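Local coordinates for protein putative S-adenosylmethionine-dependent methyltransferase (Bacteroides thetaiotaomicron, PDB 1WYZ) that is probably a methyltransferase that uses S-adenosylmethionine as methyl donor, related to the RsmI-like family, at residues E2-D14 with P79-E91. Residues are numbered along the deposited sequence; the frame is centred on the assembly and turned at random.
Sequences ETALYLLPVTLGD and PLAGGASMGVISE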
# COMPACT_ATOMS: atom_id res chain seq x y z
N GLU A 2 15.63 -6.37 -15.24
CA GLU A 2 16.18 -5.05 -15.70
C GLU A 2 15.33 -4.50 -16.85
O GLU A 2 14.66 -3.49 -16.69
CB GLU A 2 17.63 -5.21 -16.16
CG GLU A 2 18.33 -3.91 -16.53
CD GLU A 2 18.60 -3.02 -15.33
OE1 GLU A 2 19.05 -3.55 -14.30
OE2 GLU A 2 18.37 -1.79 -15.43
N THR A 3 15.36 -5.16 -18.00
CA THR A 3 14.58 -4.69 -19.14
C THR A 3 13.10 -4.90 -18.83
O THR A 3 12.59 -6.02 -18.90
CB THR A 3 14.98 -5.43 -20.44
OG1 THR A 3 14.03 -5.12 -21.47
CG2 THR A 3 15.03 -6.93 -20.22
N ALA A 4 12.42 -3.81 -18.48
CA ALA A 4 11.01 -3.85 -18.13
C ALA A 4 10.43 -2.46 -17.87
O ALA A 4 11.13 -1.45 -18.01
CB ALA A 4 10.82 -4.72 -16.88
N LEU A 5 9.15 -2.43 -17.52
CA LEU A 5 8.45 -1.19 -17.22
C LEU A 5 8.43 -1.03 -15.69
O LEU A 5 7.63 -1.66 -14.99
CB LEU A 5 7.01 -1.21 -17.76
CG LEU A 5 6.14 0.04 -17.51
CD1 LEU A 5 6.69 1.24 -18.28
CD2 LEU A 5 4.70 -0.23 -17.92
N TYR A 6 9.33 -0.19 -15.20
CA TYR A 6 9.46 0.09 -13.78
C TYR A 6 8.47 1.18 -13.36
O TYR A 6 8.49 2.29 -13.89
CB TYR A 6 10.88 0.56 -13.49
CG TYR A 6 11.92 -0.55 -13.45
CD1 TYR A 6 12.16 -1.26 -12.27
CD2 TYR A 6 12.69 -0.85 -14.56
CE1 TYR A 6 13.15 -2.24 -12.20
CE2 TYR A 6 13.69 -1.82 -14.50
CZ TYR A 6 13.92 -2.51 -13.31
OH TYR A 6 14.92 -3.46 -13.23
N LEU A 7 7.58 0.85 -12.42
CA LEU A 7 6.60 1.80 -11.91
C LEU A 7 7.27 2.60 -10.80
O LEU A 7 7.38 2.12 -9.68
CB LEU A 7 5.39 1.04 -11.37
CG LEU A 7 4.27 0.72 -12.37
CD1 LEU A 7 4.79 0.71 -13.79
CD2 LEU A 7 3.63 -0.61 -11.99
N LEU A 8 7.70 3.82 -11.12
CA LEU A 8 8.41 4.68 -10.17
C LEU A 8 7.64 5.60 -9.21
O LEU A 8 6.97 6.53 -9.63
CB LEU A 8 9.41 5.55 -10.94
CG LEU A 8 10.28 4.82 -11.95
CD1 LEU A 8 11.20 5.81 -12.64
CD2 LEU A 8 11.09 3.74 -11.23
N PRO A 9 7.74 5.36 -7.89
CA PRO A 9 7.01 6.25 -6.98
C PRO A 9 7.75 7.54 -6.59
O PRO A 9 8.98 7.59 -6.59
CB PRO A 9 6.70 5.35 -5.78
CG PRO A 9 7.77 4.29 -5.82
CD PRO A 9 7.95 4.03 -7.28
N VAL A 10 6.99 8.59 -6.28
CA VAL A 10 7.58 9.88 -5.87
C VAL A 10 7.17 10.20 -4.43
O VAL A 10 6.50 9.39 -3.78
CB VAL A 10 7.10 11.06 -6.78
CG1 VAL A 10 7.52 10.82 -8.23
CG2 VAL A 10 5.59 11.21 -6.68
N THR A 11 7.55 11.37 -3.93
CA THR A 11 7.21 11.76 -2.56
C THR A 11 5.74 12.14 -2.38
O THR A 11 5.10 12.65 -3.30
CB THR A 11 8.05 12.97 -2.07
OG1 THR A 11 7.78 14.11 -2.90
CG2 THR A 11 9.54 12.65 -2.11
N LEU A 12 5.21 11.89 -1.18
CA LEU A 12 3.83 12.22 -0.86
C LEU A 12 3.70 13.73 -0.68
O LEU A 12 2.67 14.32 -1.00
CB LEU A 12 3.41 11.50 0.44
CG LEU A 12 2.37 10.36 0.41
CD1 LEU A 12 2.65 9.38 -0.74
CD2 LEU A 12 2.39 9.63 1.74
N GLY A 13 4.75 14.36 -0.17
CA GLY A 13 4.73 15.80 0.02
C GLY A 13 6.08 16.42 -0.25
O GLY A 13 6.80 16.00 -1.15
N ASP A 14 6.43 17.44 0.54
CA ASP A 14 7.70 18.13 0.41
C ASP A 14 8.70 17.59 1.44
O ASP A 14 8.84 18.13 2.54
CB ASP A 14 7.49 19.64 0.61
CG ASP A 14 8.79 20.39 0.83
OD1 ASP A 14 9.72 20.21 0.03
OD2 ASP A 14 8.88 21.17 1.81
N PRO A 79 9.55 1.51 -27.07
CA PRO A 79 10.95 1.34 -26.66
C PRO A 79 11.09 0.08 -25.80
O PRO A 79 12.04 -0.69 -25.97
CB PRO A 79 11.22 2.62 -25.89
CG PRO A 79 10.42 3.63 -26.68
CD PRO A 79 9.10 2.89 -26.87
N LEU A 80 10.14 -0.12 -24.89
CA LEU A 80 10.17 -1.29 -24.02
C LEU A 80 10.08 -2.56 -24.87
O LEU A 80 10.80 -3.54 -24.63
CB LEU A 80 9.00 -1.26 -23.02
CG LEU A 80 8.91 -2.50 -22.13
CD1 LEU A 80 10.28 -2.83 -21.58
CD2 LEU A 80 7.92 -2.26 -21.01
N ALA A 81 9.19 -2.53 -25.85
CA ALA A 81 9.03 -3.65 -26.76
C ALA A 81 10.37 -3.89 -27.47
O ALA A 81 10.69 -5.02 -27.87
CB ALA A 81 7.95 -3.32 -27.78
N GLY A 82 11.16 -2.83 -27.60
CA GLY A 82 12.45 -2.92 -28.26
C GLY A 82 13.62 -3.41 -27.42
O GLY A 82 14.70 -3.67 -27.95
N GLY A 83 13.41 -3.54 -26.10
CA GLY A 83 14.47 -4.01 -25.24
C GLY A 83 15.05 -2.96 -24.31
O GLY A 83 16.02 -3.23 -23.59
N ALA A 84 14.46 -1.77 -24.32
CA ALA A 84 14.91 -0.68 -23.44
C ALA A 84 13.97 -0.56 -22.25
O ALA A 84 12.75 -0.64 -22.41
CB ALA A 84 14.95 0.63 -24.21
N SER A 85 14.53 -0.38 -21.05
CA SER A 85 13.70 -0.25 -19.86
C SER A 85 13.02 1.12 -19.80
O SER A 85 13.57 2.10 -20.28
CB SER A 85 14.56 -0.47 -18.61
OG SER A 85 15.08 -1.79 -18.57
N MSE A 86 11.81 1.17 -19.25
CA MSE A 86 11.06 2.42 -19.14
C MSE A 86 10.47 2.62 -17.75
O MSE A 86 10.23 1.66 -17.02
CB MSE A 86 9.92 2.47 -20.14
CG MSE A 86 10.32 2.39 -21.59
SE MSE A 86 8.73 2.57 -22.70
CE MSE A 86 8.73 4.50 -22.98
N GLY A 87 10.23 3.86 -17.37
CA GLY A 87 9.66 4.11 -16.07
C GLY A 87 8.36 4.90 -16.14
O GLY A 87 8.13 5.63 -17.10
N VAL A 88 7.51 4.74 -15.13
CA VAL A 88 6.25 5.47 -15.05
C VAL A 88 6.37 6.32 -13.79
O VAL A 88 6.85 5.84 -12.76
CB VAL A 88 5.03 4.53 -14.95
CG1 VAL A 88 3.76 5.35 -14.93
CG2 VAL A 88 5.00 3.56 -16.11
N ILE A 89 5.95 7.58 -13.87
CA ILE A 89 6.04 8.50 -12.73
C ILE A 89 4.74 9.27 -12.50
O ILE A 89 4.19 9.85 -13.44
CB ILE A 89 7.15 9.54 -12.95
CG1 ILE A 89 8.43 8.85 -13.39
CG2 ILE A 89 7.38 10.34 -11.68
CD1 ILE A 89 9.49 9.77 -13.99
N SER A 90 4.27 9.31 -11.26
CA SER A 90 3.03 10.02 -10.94
C SER A 90 3.19 11.44 -10.38
O SER A 90 4.29 11.98 -10.34
CB SER A 90 2.20 9.19 -9.95
OG SER A 90 1.69 8.03 -10.57
N GLU A 91 2.06 12.02 -9.98
CA GLU A 91 2.01 13.37 -9.42
C GLU A 91 2.66 14.40 -10.33
O GLU A 91 2.47 15.61 -10.15
CB GLU A 91 2.70 13.40 -8.05
CG GLU A 91 2.35 12.21 -7.18
CD GLU A 91 0.85 11.96 -7.10
OE1 GLU A 91 0.14 12.81 -6.53
OE2 GLU A 91 0.40 10.92 -7.62
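Four backbone hydrogen bonds join Ala-4, Tyr-6 and Leu-8 to Met-86 and Val-88, which defines strands 5-8 and 86-89 as parallel neighbours; their axes run 25° apart. Met-86 N donates to Ala-4 O at 3.0 Å, and Tyr-6 N donates to Met-86 O at 2.7 Å. On one face, Val-88 CG2 lies 3.6 Å from Leu-5 CD1 and also packs against Leu-7 CD1, whose side chain runs beside that of the valine. The other face carries Leu-8 CD1 over Gly-87 CA at 4.1 Å, where a beta carbon on the glycine would clash. Before the strands, Ser-85 OG donates to Glu-2 O at 2.6 Å from above the carbonyl plane, 46° out of it; chi1 of -64° sets this hydroxyl beside its own backbone N. Replacing Ser-85 with alanine would probably leave Glu-2 O without this donor and the N-terminal residues less firmly fixed. Leu-80, from the last turn of helix 70-81, places CD2 3.5 Å from Leu-5 CB, and a Schellman motif at Gly-83 turns the chain into strand 86-89. Within the five-stranded parallel sheet, strand 34-37 flanks 86-89, strand 115-117 flanks 5-8, and helix 24-29 covers Tyr-6 and Leu-8.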